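Long-range contacts in levoglucosan dehydrogenase (Pseudarthrobacter phenanthrenivorans, PDB 6A3F), which oxidises levoglucosan to 3-dehydrolevoglucosan with NAD(+) as electron acceptor, acting as a homotetramer of the Gfo/Idh/MocA family: residues 26-31 against 59-64; 97-102 against 118-123; 158-163 against 338-343; 313-318 against 332-337. All coordinates share one frame; numbering follows the deposited sequence.

How the interactions relate
Interactions 1 and 2 are neighbouring strand pairs of one parallel sheet in the Rossmann-type nucleotide-binding domain, their centres about 9 Å apart. Strands 23-30 and 96-100 are neighbours and bond directly: Gly27 O lies 2.8 Å from Asp98 N, a probable hydrogen bond. Both contacts carry NADH-binding residues, Glu63 in interaction 1, Thr101 and Glu123 in interaction 2. Interactions 3 and 4 pair likewise, centres about 9 Å apart, with His339 CE1 packed 3.2 Å from Tyr334 O; both touch the second subunit. The Tyr341 side chain is about 10 Å from that of NADH-binding Asn152, and Leu316's about 12 Å from that of levoglucosan-binding Tyr153. Centres of interactions 2 and 3 are about 26 Å apart.

Interaction 1: residues 26-31 against 59-64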
# COMPACT_ATOMS: atom_id res chain seq x y z
N VAL B 26 -8.75 -1.22 -41.97
CA VAL B 26 -8.86 -0.07 -41.06
C VAL B 26 -8.16 1.13 -41.67
O VAL B 26 -6.99 1.03 -42.07
CB VAL B 26 -8.22 -0.37 -39.68
CG1 VAL B 26 -8.28 0.83 -38.77
CG2 VAL B 26 -8.87 -1.59 -39.04
N GLY B 27 -8.88 2.25 -41.64
CA GLY B 27 -8.31 3.56 -41.81
C GLY B 27 -8.22 4.31 -40.49
O GLY B 27 -9.24 4.57 -39.88
N LEU B 28 -7.01 4.61 -40.05
CA LEU B 28 -6.76 5.43 -38.85
C LEU B 28 -6.55 6.88 -39.26
O LEU B 28 -5.71 7.17 -40.10
CB LEU B 28 -5.51 4.85 -38.17
CG LEU B 28 -4.94 5.61 -36.97
CD1 LEU B 28 -5.96 5.67 -35.85
CD2 LEU B 28 -3.67 4.97 -36.47
N ILE B 29 -7.30 7.78 -38.67
CA ILE B 29 -7.17 9.21 -38.94
C ILE B 29 -6.58 9.85 -37.69
O ILE B 29 -7.24 9.87 -36.63
CB ILE B 29 -8.55 9.81 -39.31
CG1 ILE B 29 -9.15 9.08 -40.51
CG2 ILE B 29 -8.45 11.32 -39.52
CD1 ILE B 29 -10.59 9.45 -40.80
N GLY B 30 -5.33 10.34 -37.82
CA GLY B 30 -4.65 11.11 -36.78
C GLY B 30 -4.11 10.20 -35.68
O GLY B 30 -3.57 9.17 -35.95
N GLY B 31 -4.26 10.60 -34.42
CA GLY B 31 -3.83 9.75 -33.32
C GLY B 31 -2.64 10.30 -32.57
O GLY B 31 -2.40 9.86 -31.46
N LYS B 59 -4.74 -0.61 -43.10
CA LYS B 59 -4.78 -0.40 -44.54
C LYS B 59 -4.25 0.99 -44.88
O LYS B 59 -3.36 1.13 -45.75
CB LYS B 59 -6.20 -0.60 -45.08
CG LYS B 59 -6.30 -0.61 -46.60
CD LYS B 59 -5.41 -1.66 -47.25
CE LYS B 59 -5.85 -1.95 -48.67
NZ LYS B 59 -5.27 -3.22 -49.18
N VAL B 60 -4.78 2.00 -44.21
CA VAL B 60 -4.42 3.38 -44.54
C VAL B 60 -4.44 4.24 -43.27
O VAL B 60 -5.28 4.05 -42.43
CB VAL B 60 -5.39 3.94 -45.60
CG1 VAL B 60 -6.81 4.08 -45.08
CG2 VAL B 60 -4.91 5.25 -46.15
N ILE B 61 -3.51 5.20 -43.20
CA ILE B 61 -3.45 6.20 -42.13
C ILE B 61 -3.45 7.60 -42.76
O ILE B 61 -2.78 7.83 -43.75
CB ILE B 61 -2.22 5.96 -41.22
CG1 ILE B 61 -2.20 6.85 -39.99
CG2 ILE B 61 -0.91 6.04 -42.00
CD1 ILE B 61 -1.20 6.40 -38.96
N ALA B 62 -4.23 8.49 -42.15
CA ALA B 62 -4.27 9.91 -42.54
C ALA B 62 -3.57 10.75 -41.49
O ALA B 62 -3.85 10.59 -40.29
CB ALA B 62 -5.70 10.34 -42.66
N GLU B 63 -2.69 11.65 -41.93
CA GLU B 63 -2.17 12.70 -41.08
C GLU B 63 -2.28 14.05 -41.83
O GLU B 63 -2.80 14.11 -42.94
CB GLU B 63 -0.72 12.44 -40.68
CG GLU B 63 -0.48 11.10 -40.02
CD GLU B 63 -1.06 10.92 -38.63
OE1 GLU B 63 -1.38 11.92 -37.98
OE2 GLU B 63 -1.20 9.74 -38.20
N ALA B 64 -1.80 15.10 -41.18
CA ALA B 64 -2.08 16.49 -41.56
C ALA B 64 -1.41 16.81 -42.91
O ALA B 64 -1.91 17.63 -43.64
CB ALA B 64 -1.60 17.41 -40.46
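The carboxylate of Glu63 lies beside the backbone of Gly30, with OE1 3.6 Å from Gly30 CA and OE2 3.3 Å from Gly30 O. Its chain is bent at chi2 (-70°), which turns the group back toward strand 26-30. Among the flat backbone groups, the carbonyl of Val26 takes two donors: Lys59 N in its plane, and Val60 N tilted 17° from it at 3.2 Å. The carbonyl of Val60 receives Leu28 N in its plane, with Gly27 CA also close to that oxygen. Further along, Ala62 N donates to Leu28 O and Gly30 N to Ala62 O, both at 2.9 Å, which completes the ladder of a parallel pair inclined by only 10°.

On one face of the sheet Leu28 and Ile61 run side by side, CD2 to CD1 at 3.8 Å, and helix 66-76 packs on Ile61. On the other, Val60 CG1 rests 3.6 Å from Gly27 CA, where glycine has no side chain to intervene, and helix 85-89 covers Ile29 and Ala62.

These strands belong to a beta-alpha-beta unit, and Gly30 opens a GxGxxG pattern consistent with a dinucleotide-binding turn. An acid at the end of the second strand, as in other NAD-dependent Rossmann domains, commonly binds the adenosine ribose. Since Glu63 OE2 and Gly30 O are two acceptors that do not bond, the carboxylate is placed by its bent chain and not by a bond to Gly30, consistent with its use in NADH binding.

Interaction 2: residues 97-102 against 118-123; sequences VDIATP and KHIICE
Val97 and Ile99 of one strand and His119, Ile121 and Glu123 of the next are tied by four backbone hydrogen bonds in regular parallel register. Val97 N reaches His119 O at 2.8 Å, and Ile121 N returns to Val97 O at 3.0 Å. Ile99 N then meets Ile121 O at 2.8 Å, and Glu123 N closes the ladder on Ile99 O at 2.9 Å. The strand axes are inclined by 18°, and helix 106-115 makes the connection of this beta-alpha-beta crossover.

The apolar contacts fall mainly on the face carrying Val97, Ile99, Ile120 and Cys122. Ile99 CG1 stands beside its own backbone N (chi1 -48°), which sends CD1 back along the strand to Ile120 CG2, 3.7 Å away, while Ile99 CB lies 4.1 Å from Cys122 SG. Helix 106-115 packs over this face. At the start of the ladder, Val97 CG2 meets the aliphatic part of Lys118 at CD (3.8 Å); the amine end is anchored on Ile94 O and Asp91 O.

A mixed polar and apolar contact marks the opposite face. Asp98 and Ile121 lie alongside each other, with CG of the acid 3.7 Å from CG2 of the isoleucine. Asp98 OD2 is hydrogen-bonded to Tyr42 OH and His38 ND1.

Two partners on OD2 thus satisfy a buried carboxylate atom and hold its group beside the methyl of Ile121. The backbone bond to Glu123 N likewise fixes the backbone at that NADH-binding residue, next to the loop bearing Thr101.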
# COMPACT_ATOMS: atom_id res chain seq x y z
N VAL B 97 -13.34 2.87 -39.84
CA VAL B 97 -12.68 4.14 -39.62
C VAL B 97 -12.43 4.36 -38.12
O VAL B 97 -13.36 4.27 -37.32
CB VAL B 97 -13.53 5.27 -40.21
CG1 VAL B 97 -12.94 6.63 -39.94
CG2 VAL B 97 -13.73 5.03 -41.69
N ASP B 98 -11.15 4.57 -37.82
CA ASP B 98 -10.65 4.89 -36.47
C ASP B 98 -10.36 6.38 -36.42
O ASP B 98 -9.40 6.85 -37.02
CB ASP B 98 -9.38 4.09 -36.15
CG ASP B 98 -8.92 4.22 -34.70
OD1 ASP B 98 -9.22 5.27 -34.08
OD2 ASP B 98 -8.26 3.27 -34.18
N ILE B 99 -11.21 7.10 -35.67
CA ILE B 99 -11.11 8.55 -35.54
C ILE B 99 -10.36 8.88 -34.24
O ILE B 99 -10.92 8.78 -33.12
CB ILE B 99 -12.49 9.23 -35.57
CG1 ILE B 99 -13.39 8.76 -36.71
CG2 ILE B 99 -12.28 10.75 -35.59
CD1 ILE B 99 -14.75 9.36 -36.66
N ALA B 100 -9.12 9.36 -34.39
CA ALA B 100 -8.28 9.66 -33.26
C ALA B 100 -7.77 11.11 -33.36
O ALA B 100 -6.70 11.41 -32.93
CB ALA B 100 -7.15 8.68 -33.21
N THR B 101 -8.56 11.99 -33.94
CA THR B 101 -8.20 13.40 -33.97
C THR B 101 -8.64 14.08 -32.66
O THR B 101 -9.48 13.56 -31.88
CB THR B 101 -8.96 14.10 -35.12
OG1 THR B 101 -10.35 14.11 -34.80
CG2 THR B 101 -8.81 13.44 -36.48
N PRO B 102 -8.24 15.34 -32.50
CA PRO B 102 -8.88 16.18 -31.50
C PRO B 102 -10.40 16.34 -31.66
O PRO B 102 -10.97 16.06 -32.73
CB PRO B 102 -8.15 17.53 -31.65
CG PRO B 102 -6.77 17.11 -32.20
CD PRO B 102 -7.16 16.05 -33.20
N LYS B 118 -19.50 2.90 -43.03
CA LYS B 118 -18.28 2.36 -42.39
C LYS B 118 -18.51 2.17 -40.88
O LYS B 118 -19.24 2.89 -40.25
CB LYS B 118 -17.11 3.28 -42.74
CG LYS B 118 -16.64 3.07 -44.18
CD LYS B 118 -15.76 4.15 -44.74
CE LYS B 118 -15.04 3.73 -46.02
NZ LYS B 118 -15.88 2.91 -46.93
N HIS B 119 -17.91 1.12 -40.33
CA HIS B 119 -17.90 0.93 -38.87
C HIS B 119 -16.92 1.93 -38.27
O HIS B 119 -15.86 2.25 -38.88
CB HIS B 119 -17.52 -0.52 -38.55
CG HIS B 119 -18.37 -1.56 -39.21
ND1 HIS B 119 -19.68 -1.83 -38.82
CD2 HIS B 119 -18.08 -2.40 -40.23
CE1 HIS B 119 -20.16 -2.79 -39.60
NE2 HIS B 119 -19.20 -3.17 -40.45
N ILE B 120 -17.26 2.45 -37.09
CA ILE B 120 -16.49 3.59 -36.57
C ILE B 120 -16.10 3.35 -35.11
O ILE B 120 -16.97 3.07 -34.29
CB ILE B 120 -17.28 4.92 -36.67
CG1 ILE B 120 -17.83 5.18 -38.08
CG2 ILE B 120 -16.41 6.07 -36.16
CD1 ILE B 120 -19.06 6.07 -38.10
N ILE B 121 -14.82 3.56 -34.81
CA ILE B 121 -14.39 3.81 -33.43
C ILE B 121 -13.87 5.24 -33.34
O ILE B 121 -13.01 5.63 -34.08
CB ILE B 121 -13.38 2.76 -32.90
CG1 ILE B 121 -13.02 3.03 -31.43
CG2 ILE B 121 -12.14 2.66 -33.74
CD1 ILE B 121 -12.47 1.79 -30.71
N CYS B 122 -14.40 5.97 -32.37
CA CYS B 122 -14.06 7.33 -32.21
C CYS B 122 -13.51 7.59 -30.81
O CYS B 122 -14.05 7.12 -29.83
CB CYS B 122 -15.30 8.18 -32.48
SG CYS B 122 -14.98 9.96 -32.44
N GLU B 123 -12.48 8.42 -30.76
CA GLU B 123 -11.94 8.91 -29.47
C GLU B 123 -12.98 9.69 -28.69
O GLU B 123 -13.93 10.29 -29.24
CB GLU B 123 -10.73 9.82 -29.67
CG GLU B 123 -9.43 9.09 -29.46
CD GLU B 123 -9.17 8.69 -28.01
OE1 GLU B 123 -10.10 8.73 -27.18
OE2 GLU B 123 -8.04 8.29 -27.73

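Interaction 3: residues 158-163 against 338-343; sequences AVALAK and AHPYGE
A type II beta turn from His339 to Gly342 sits against helix 157-167, joining the loop that follows strand 330-334 to the flank of this helix. The turn is closed by Gly342 N donating to His339 O at 2.9 Å. Pro340 and Tyr341 occupy its corners, Tyr341 with a positive phi of 68°; Pro340 packs on Ala160 and Leu161, while the Tyr341 ring reaches Ala160.

Ala160 CB is the central point on the helix. It is 3.7 Å from Pro340 CB and 3.6 Å from Tyr341 CE2, so the methyl meets both the pyrrolidine and, obliquely, the phenol ring. The Pro340 ring also reaches the helix backbone, with CG 3.8 Å from Leu161 N.

Leu161 extends with CG anti to its backbone N (chi1 179°), placing both methyls at the imidazole of His339. CD1 lies in the ring plane at its edge, 3.8 Å from His339 CD2; CD2 is 3.7 Å from the same carbon but comes in obliquely. CD1 also touches Pro340 CD, the leucine and proline side chains crossing at about a right angle. One face of the imidazole carries Ala338 CB. Outside the two segments, Val333 touches both Leu161 and His339, while Asp326 and Ala325 of the second subunit pack on Leu161 and His339 respectively.

No hydrogen bond spans the two segments, so they are held together by apolar and van der Waals packing. The imidazole is oriented instead by ND1, bonded to Gly336 N; as ND1 must accept there, a neutral ring would probably carry its proton on NE2.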
# COMPACT_ATOMS: atom_id res chain seq x y z
N ALA B 158 -9.71 -5.55 -14.25
CA ALA B 158 -10.17 -5.27 -12.89
C ALA B 158 -11.53 -4.55 -12.87
O ALA B 158 -12.33 -4.76 -11.98
CB ALA B 158 -9.13 -4.46 -12.19
N VAL B 159 -11.76 -3.65 -13.82
CA VAL B 159 -12.99 -2.91 -13.90
C VAL B 159 -14.14 -3.82 -14.38
O VAL B 159 -15.25 -3.79 -13.79
CB VAL B 159 -12.82 -1.67 -14.80
CG1 VAL B 159 -14.16 -0.92 -14.95
CG2 VAL B 159 -11.71 -0.78 -14.26
N ALA B 160 -13.88 -4.66 -15.37
CA ALA B 160 -14.86 -5.69 -15.79
C ALA B 160 -15.12 -6.68 -14.66
O ALA B 160 -16.21 -7.19 -14.55
CB ALA B 160 -14.36 -6.40 -17.01
N LEU B 161 -14.11 -6.99 -13.85
CA LEU B 161 -14.29 -7.83 -12.65
C LEU B 161 -15.25 -7.16 -11.65
O LEU B 161 -16.09 -7.82 -11.02
CB LEU B 161 -12.92 -8.07 -12.01
CG LEU B 161 -12.96 -8.92 -10.73
CD1 LEU B 161 -13.54 -10.30 -11.04
CD2 LEU B 161 -11.55 -9.10 -10.17
N ALA B 162 -15.07 -5.87 -11.42
CA ALA B 162 -16.00 -5.10 -10.54
C ALA B 162 -17.45 -5.24 -11.05
O ALA B 162 -18.41 -5.46 -10.29
CB ALA B 162 -15.61 -3.64 -10.51
N LYS B 163 -17.58 -5.11 -12.36
CA LYS B 163 -18.92 -5.26 -12.99
C LYS B 163 -19.48 -6.66 -12.74
O LYS B 163 -20.67 -6.81 -12.38
CB LYS B 163 -18.84 -4.96 -14.48
CG LYS B 163 -20.12 -5.19 -15.27
CD LYS B 163 -21.20 -4.22 -14.89
CE LYS B 163 -22.37 -4.25 -15.87
NZ LYS B 163 -23.38 -3.25 -15.48
N ALA B 338 -8.74 -16.31 -14.33
CA ALA B 338 -10.06 -16.58 -13.70
C ALA B 338 -11.03 -15.40 -13.91
O ALA B 338 -12.23 -15.51 -13.59
CB ALA B 338 -9.90 -16.89 -12.25
N HIS B 339 -10.51 -14.27 -14.42
CA HIS B 339 -11.24 -13.03 -14.41
C HIS B 339 -11.61 -12.61 -15.82
O HIS B 339 -11.12 -13.17 -16.78
CB HIS B 339 -10.42 -11.95 -13.68
CG HIS B 339 -9.86 -12.42 -12.39
ND1 HIS B 339 -8.60 -13.02 -12.30
CD2 HIS B 339 -10.39 -12.44 -11.14
CE1 HIS B 339 -8.40 -13.38 -11.05
NE2 HIS B 339 -9.46 -13.04 -10.31
N PRO B 340 -12.48 -11.63 -15.92
CA PRO B 340 -12.96 -11.26 -17.27
C PRO B 340 -11.80 -10.91 -18.22
O PRO B 340 -10.80 -10.28 -17.82
CB PRO B 340 -13.95 -10.11 -17.04
CG PRO B 340 -14.44 -10.37 -15.64
CD PRO B 340 -13.22 -10.87 -14.89
N TYR B 341 -11.97 -11.39 -19.46
CA TYR B 341 -11.06 -11.31 -20.60
C TYR B 341 -9.80 -12.16 -20.37
O TYR B 341 -8.87 -12.12 -21.20
CB TYR B 341 -10.64 -9.87 -20.93
CG TYR B 341 -11.79 -8.91 -21.07
CD1 TYR B 341 -12.75 -9.08 -22.05
CD2 TYR B 341 -11.95 -7.88 -20.16
CE1 TYR B 341 -13.83 -8.21 -22.15
CE2 TYR B 341 -13.01 -6.99 -20.26
CZ TYR B 341 -13.94 -7.16 -21.27
OH TYR B 341 -14.98 -6.27 -21.33
N GLY B 342 -9.74 -12.94 -19.28
CA GLY B 342 -8.54 -13.68 -18.96
C GLY B 342 -8.06 -14.60 -20.06
O GLY B 342 -6.84 -14.86 -20.15
N GLU B 343 -8.99 -15.15 -20.86
CA GLU B 343 -8.69 -16.12 -21.92
C GLU B 343 -7.80 -15.48 -22.98
O GLU B 343 -7.06 -16.19 -23.71
CB GLU B 343 -9.99 -16.67 -22.55
CG GLU B 343 -10.72 -15.70 -23.46
CD GLU B 343 -11.61 -14.68 -22.77
OE1 GLU B 343 -11.66 -14.66 -21.51
OE2 GLU B 343 -12.27 -13.90 -23.52

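Interaction 4: residues 313-318 against 332-337; sequences RDELQV and TVYTGP
Leu316 and Val333 form a hydrogen-bonded pair of an antiparallel beta hairpin, strands 315-320 and 330-334, the latter outermost within this chain in the mixed sheet. Leu316 N reaches Val333 O and Val333 N reaches Leu316 O, both at 2.8 Å. Thr335 N continues the pattern onto Asp314 O at 2.9 Å.

Packing is tightest where Glu315 and Tyr334 lie side by side in a non-hydrogen-bonded pair. Glu315 CG sits over one face of the ring, 3.4 Å from Tyr334 CE2, and the chain extends beyond it with the carboxylate turned 72° from the ring plane. Glu315 OE2 makes a weak hydrogen bond at 2.5 Å with Tyr334 OH; the same oxygen forms a salt bridge with Arg312 of the third subunit.

The contact is looser at Gln317 and Thr332, both partly exposed and side by side, with Gln317 CG only within 4.0 Å of Thr332 OG1. Thr332 pairs with a strand of the second subunit, carrying the sheet across that interface. At the buried Asp314 end, waters supplement the direct bond. One connects Arg313 O to Thr335 OG1. Asp314 OD2 pairs with Arg313 of the third subunit, while a second water donates to Asp314 OD1 at 2.7 Å and to Thr335 O at 2.8 Å.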
# COMPACT_ATOMS: atom_id res chain seq x y z
N ARG B 313 -3.36 -1.04 -11.85
CA ARG B 313 -4.53 -1.54 -12.60
C ARG B 313 -4.70 -3.07 -12.54
O ARG B 313 -5.81 -3.54 -12.80
CB ARG B 313 -4.47 -1.14 -14.08
CG ARG B 313 -3.41 -1.82 -14.91
CD ARG B 313 -2.98 -0.98 -16.09
NE ARG B 313 -2.26 0.18 -15.59
CZ ARG B 313 -1.06 0.10 -15.01
NH1 ARG B 313 -0.25 -0.91 -15.31
NH2 ARG B 313 -0.66 1.10 -14.22
N ASP B 314 -3.65 -3.81 -12.22
CA ASP B 314 -3.76 -5.25 -12.07
C ASP B 314 -4.61 -5.70 -10.89
O ASP B 314 -4.98 -6.89 -10.83
CB ASP B 314 -2.38 -5.90 -11.93
CG ASP B 314 -1.51 -5.75 -13.19
OD1 ASP B 314 -1.74 -6.50 -14.15
OD2 ASP B 314 -0.59 -4.89 -13.17
N GLU B 315 -4.91 -4.78 -9.99
CA GLU B 315 -5.54 -5.02 -8.75
C GLU B 315 -6.99 -4.54 -8.75
O GLU B 315 -7.29 -3.44 -9.25
CB GLU B 315 -4.87 -4.23 -7.62
CG GLU B 315 -3.49 -4.70 -7.29
CD GLU B 315 -2.74 -3.82 -6.31
OE1 GLU B 315 -3.37 -3.04 -5.56
OE2 GLU B 315 -1.52 -3.94 -6.28
N LEU B 316 -7.84 -5.31 -8.07
CA LEU B 316 -9.12 -4.84 -7.59
C LEU B 316 -9.25 -5.13 -6.09
O LEU B 316 -8.94 -6.21 -5.68
CB LEU B 316 -10.29 -5.50 -8.32
CG LEU B 316 -11.65 -4.86 -8.04
CD1 LEU B 316 -11.75 -3.46 -8.67
CD2 LEU B 316 -12.78 -5.73 -8.57
N GLN B 317 -9.69 -4.16 -5.30
CA GLN B 317 -9.92 -4.40 -3.91
C GLN B 317 -11.42 -4.65 -3.69
O GLN B 317 -12.26 -3.87 -4.16
CB GLN B 317 -9.41 -3.26 -3.05
CG GLN B 317 -7.92 -3.06 -3.22
CD GLN B 317 -7.40 -1.92 -2.38
OE1 GLN B 317 -6.87 -0.94 -2.90
NE2 GLN B 317 -7.53 -2.03 -1.08
N VAL B 318 -11.74 -5.67 -2.91
CA VAL B 318 -13.17 -5.96 -2.61
C VAL B 318 -13.30 -6.46 -1.19
O VAL B 318 -12.50 -7.27 -0.77
CB VAL B 318 -13.78 -6.95 -3.61
CG1 VAL B 318 -13.05 -8.28 -3.72
CG2 VAL B 318 -15.28 -7.15 -3.36
N THR B 332 -7.14 -7.84 -1.94
CA THR B 332 -6.47 -7.37 -3.13
C THR B 332 -6.39 -8.49 -4.17
O THR B 332 -5.57 -9.45 -4.04
CB THR B 332 -5.07 -6.85 -2.77
OG1 THR B 332 -5.23 -5.76 -1.89
CG2 THR B 332 -4.32 -6.37 -3.98
N VAL B 333 -7.24 -8.42 -5.17
CA VAL B 333 -7.40 -9.44 -6.17
C VAL B 333 -6.64 -9.01 -7.42
O VAL B 333 -6.94 -7.93 -7.99
CB VAL B 333 -8.89 -9.71 -6.50
CG1 VAL B 333 -9.01 -10.79 -7.57
CG2 VAL B 333 -9.67 -10.06 -5.26
N TYR B 334 -5.66 -9.85 -7.84
CA TYR B 334 -4.90 -9.67 -9.08
C TYR B 334 -5.60 -10.36 -10.26
O TYR B 334 -5.92 -11.56 -10.19
CB TYR B 334 -3.45 -10.13 -8.91
CG TYR B 334 -2.63 -9.14 -8.12
CD1 TYR B 334 -2.58 -9.20 -6.74
CD2 TYR B 334 -1.94 -8.12 -8.77
CE1 TYR B 334 -1.87 -8.26 -6.01
CE2 TYR B 334 -1.26 -7.16 -8.06
CZ TYR B 334 -1.21 -7.23 -6.68
OH TYR B 334 -0.52 -6.25 -6.00
N THR B 335 -5.80 -9.64 -11.35
CA THR B 335 -6.56 -10.19 -12.48
C THR B 335 -5.71 -11.14 -13.32
O THR B 335 -4.52 -10.94 -13.56
CB THR B 335 -7.20 -9.12 -13.37
OG1 THR B 335 -6.22 -8.34 -14.03
CG2 THR B 335 -8.10 -8.22 -12.56
N GLY B 336 -6.36 -12.22 -13.74
CA GLY B 336 -5.70 -13.24 -14.52
C GLY B 336 -6.70 -14.12 -15.26
O GLY B 336 -7.81 -13.68 -15.59
N PRO B 337 -6.31 -15.38 -15.48
CA PRO B 337 -7.18 -16.33 -16.24
C PRO B 337 -8.58 -16.48 -15.63
O PRO B 337 -9.56 -16.71 -16.38
CB PRO B 337 -6.33 -17.61 -16.21
CG PRO B 337 -4.89 -17.11 -16.24
CD PRO B 337 -4.96 -15.93 -15.30
O HOH W 1 -6.82 -5.58 -14.50
O HOH W 2 -2.56 -9.01 -13.87